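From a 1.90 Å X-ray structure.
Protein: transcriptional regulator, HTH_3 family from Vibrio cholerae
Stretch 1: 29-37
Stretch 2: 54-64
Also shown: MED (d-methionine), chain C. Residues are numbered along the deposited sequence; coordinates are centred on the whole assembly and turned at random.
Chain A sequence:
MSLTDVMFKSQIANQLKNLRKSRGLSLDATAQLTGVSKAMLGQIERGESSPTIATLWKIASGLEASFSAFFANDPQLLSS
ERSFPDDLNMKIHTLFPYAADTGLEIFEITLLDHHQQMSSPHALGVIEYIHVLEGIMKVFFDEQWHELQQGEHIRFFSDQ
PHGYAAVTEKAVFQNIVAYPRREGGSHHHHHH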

# COMPACT_ATOMS: atom_id res chain seq x y z
N ALA A 29 -8.93 20.78 6.12
CA ALA A 29 -9.30 20.56 4.73
C ALA A 29 -8.15 19.84 4.02
O ALA A 29 -8.38 18.99 3.15
CB ALA A 29 -9.59 21.89 4.04
N THR A 30 -6.92 20.17 4.39
CA THR A 30 -5.75 19.55 3.80
C THR A 30 -5.68 18.09 4.24
O THR A 30 -5.26 17.21 3.49
CB THR A 30 -4.46 20.29 4.21
OG1 THR A 30 -4.56 21.67 3.80
CG2 THR A 30 -3.24 19.67 3.55
N ALA A 31 -6.12 17.83 5.46
CA ALA A 31 -6.13 16.47 5.99
C ALA A 31 -7.08 15.61 5.15
O ALA A 31 -6.74 14.50 4.75
CB ALA A 31 -6.57 16.48 7.45
N GLN A 32 -8.27 16.14 4.87
CA GLN A 32 -9.26 15.41 4.08
C GLN A 32 -8.78 15.13 2.66
O GLN A 32 -9.00 14.05 2.12
CB GLN A 32 -10.58 16.19 4.02
CG GLN A 32 -11.21 16.45 5.38
CD GLN A 32 -11.42 15.17 6.17
OE1 GLN A 32 -12.10 14.25 5.71
NE2 GLN A 32 -10.85 15.11 7.37
N LEU A 33 -8.12 16.12 2.07
CA LEU A 33 -7.61 15.99 0.71
C LEU A 33 -6.49 14.97 0.57
O LEU A 33 -6.47 14.18 -0.37
CB LEU A 33 -7.10 17.34 0.20
CG LEU A 33 -8.11 18.45 -0.08
CD1 LEU A 33 -7.38 19.75 -0.37
CD2 LEU A 33 -9.00 18.04 -1.26
N THR A 34 -5.55 14.99 1.51
CA THR A 34 -4.38 14.12 1.48
C THR A 34 -4.49 12.76 2.16
O THR A 34 -3.74 11.84 1.83
CB THR A 34 -3.17 14.80 2.14
OG1 THR A 34 -3.44 14.96 3.54
CG2 THR A 34 -2.91 16.17 1.51
N GLY A 35 -5.40 12.62 3.11
CA GLY A 35 -5.52 11.36 3.81
C GLY A 35 -4.53 11.29 4.96
O GLY A 35 -4.40 10.27 5.62
N VAL A 36 -3.79 12.38 5.17
CA VAL A 36 -2.83 12.45 6.26
C VAL A 36 -3.54 13.17 7.41
O VAL A 36 -4.18 14.20 7.19
CB VAL A 36 -1.57 13.26 5.84
CG1 VAL A 36 -0.60 13.37 7.01
CG2 VAL A 36 -0.89 12.58 4.65
N SER A 37 -3.45 12.63 8.62
CA SER A 37 -4.14 13.24 9.76
C SER A 37 -3.78 14.71 9.96
O SER A 37 -2.65 15.12 9.69
CB SER A 37 -3.85 12.48 11.06
OG SER A 37 -2.52 12.68 11.51
N ALA A 54 7.09 8.68 1.23
CA ALA A 54 5.73 8.24 0.93
C ALA A 54 4.69 9.24 1.42
O ALA A 54 3.68 9.48 0.75
CB ALA A 54 5.47 6.87 1.53
N THR A 55 4.94 9.84 2.58
CA THR A 55 4.00 10.81 3.13
C THR A 55 4.02 12.08 2.28
O THR A 55 2.97 12.68 2.02
CB THR A 55 4.34 11.14 4.60
OG1 THR A 55 4.15 9.97 5.41
CG2 THR A 55 3.44 12.25 5.12
N LEU A 56 5.22 12.47 1.84
CA LEU A 56 5.37 13.65 0.99
C LEU A 56 4.53 13.50 -0.28
O LEU A 56 3.84 14.43 -0.68
CB LEU A 56 6.83 13.85 0.59
CG LEU A 56 7.71 14.73 1.48
CD1 LEU A 56 7.73 14.18 2.88
CD2 LEU A 56 9.12 14.78 0.91
N TRP A 57 4.61 12.34 -0.92
CA TRP A 57 3.84 12.12 -2.13
C TRP A 57 2.34 12.14 -1.82
O TRP A 57 1.54 12.64 -2.60
CB TRP A 57 4.20 10.78 -2.78
CG TRP A 57 5.42 10.85 -3.65
CD1 TRP A 57 6.71 10.57 -3.28
CD2 TRP A 57 5.48 11.29 -5.01
NE1 TRP A 57 7.56 10.81 -4.33
CE2 TRP A 57 6.83 11.25 -5.40
CE3 TRP A 57 4.51 11.70 -5.94
CZ2 TRP A 57 7.25 11.62 -6.69
CZ3 TRP A 57 4.93 12.06 -7.21
CH2 TRP A 57 6.28 12.02 -7.58
N LYS A 58 1.98 11.61 -0.66
CA LYS A 58 0.59 11.59 -0.26
C LYS A 58 0.06 13.02 -0.13
O LYS A 58 -1.04 13.33 -0.59
CB LYS A 58 0.46 10.84 1.07
CG LYS A 58 -0.94 10.41 1.40
CD LYS A 58 -0.94 9.37 2.50
CE LYS A 58 -2.34 8.94 2.85
NZ LYS A 58 -2.35 7.94 3.94
N ILE A 59 0.86 13.89 0.48
CA ILE A 59 0.47 15.28 0.67
C ILE A 59 0.43 16.02 -0.67
O ILE A 59 -0.55 16.71 -0.97
CB ILE A 59 1.44 16.00 1.63
CG1 ILE A 59 1.35 15.36 3.02
CG2 ILE A 59 1.12 17.49 1.69
CD1 ILE A 59 2.39 15.86 4.01
N ALA A 60 1.49 15.88 -1.46
CA ALA A 60 1.54 16.53 -2.77
C ALA A 60 0.33 16.13 -3.60
O ALA A 60 -0.32 16.96 -4.23
CB ALA A 60 2.83 16.15 -3.50
N SER A 61 0.01 14.84 -3.58
CA SER A 61 -1.13 14.33 -4.35
C SER A 61 -2.43 15.01 -3.95
O SER A 61 -3.22 15.42 -4.81
CB SER A 61 -1.25 12.82 -4.17
OG SER A 61 -0.11 12.15 -4.69
N GLY A 62 -2.66 15.15 -2.65
CA GLY A 62 -3.87 15.78 -2.17
C GLY A 62 -3.95 17.25 -2.52
O GLY A 62 -5.04 17.80 -2.75
N LEU A 63 -2.80 17.91 -2.57
CA LEU A 63 -2.73 19.33 -2.90
C LEU A 63 -2.64 19.54 -4.41
O LEU A 63 -2.66 20.67 -4.88
CB LEU A 63 -1.51 19.96 -2.24
CG LEU A 63 -1.48 19.98 -0.71
CD1 LEU A 63 -0.11 20.44 -0.22
CD2 LEU A 63 -2.58 20.90 -0.20
N GLU A 64 -2.55 18.43 -5.15
CA GLU A 64 -2.43 18.46 -6.60
C GLU A 64 -1.20 19.27 -6.97
O GLU A 64 -1.23 20.15 -7.84
CB GLU A 64 -3.68 19.04 -7.23
CG GLU A 64 -4.93 18.25 -6.85
CD GLU A 64 -6.18 18.77 -7.51
OE1 GLU A 64 -6.36 18.52 -8.72
OE2 GLU A 64 -6.99 19.43 -6.82
N MED C . 6.72 7.99 -7.65
CA MED C . 7.53 8.03 -6.39
C MED C . 6.85 7.21 -5.28
O MED C . 5.78 6.60 -5.45
CB MED C . 8.95 7.52 -6.68
CG MED C . 9.99 7.48 -5.58
SD MED C . 10.34 9.21 -5.17
CE MED C . 11.05 9.82 -6.64
OXT MED C . 7.38 7.14 -4.17
O HOH W 1 -3.21 11.75 -1.00

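Where two helices come close together, a glycine at the contact often makes room, and this HTH_3-family regulator offers a compact example. The axes of helices 29-34 and 54-63 pass 8.1 Å apart at 104°, and the CA atoms of Thr-34 and Gly-62 lie 4.0 Å from each other. Such proximity depends on the missing side chain: a CB on Gly-62 would clash with Thr-34 CG2 and Leu-33 C. In its absence, Leu-33 O reaches Gly-62 CA at 3.5 Å.

Van der Waals packing carries the contact, for no direct hydrogen bond crosses it. The stretches bury 407 Å² between them, both sides summed, and Thr-34, Val-36, Ile-59 and Leu-63 are buried in the assembly. Thr-34 CG2 rests 3.5 Å from Ile-59 O, while Val-36 CG2 meets Ile-59 CG1 and Lys-58 CD, each at 3.9 Å. At the other end Thr-30 CG2 touches Leu-63 CD2 at 4.0 Å. The extended Lys-58 chain contributes its methylenes, with CG 3.2 Å from Thr-34 O.

Polar bonds set up the first stretch, and a water adds a polar link between the two. Thr-34, in the p rotamer, donates from OG1 to Thr-30 O (2.9 Å) and accepts there from Val-36 N (3.1 Å), leaving its methyl for packing. Gly-35 accommodates the positive phi that follows the helix. The water donates to Thr-34 O (2.9 Å) and Lys-58 O (2.7 Å).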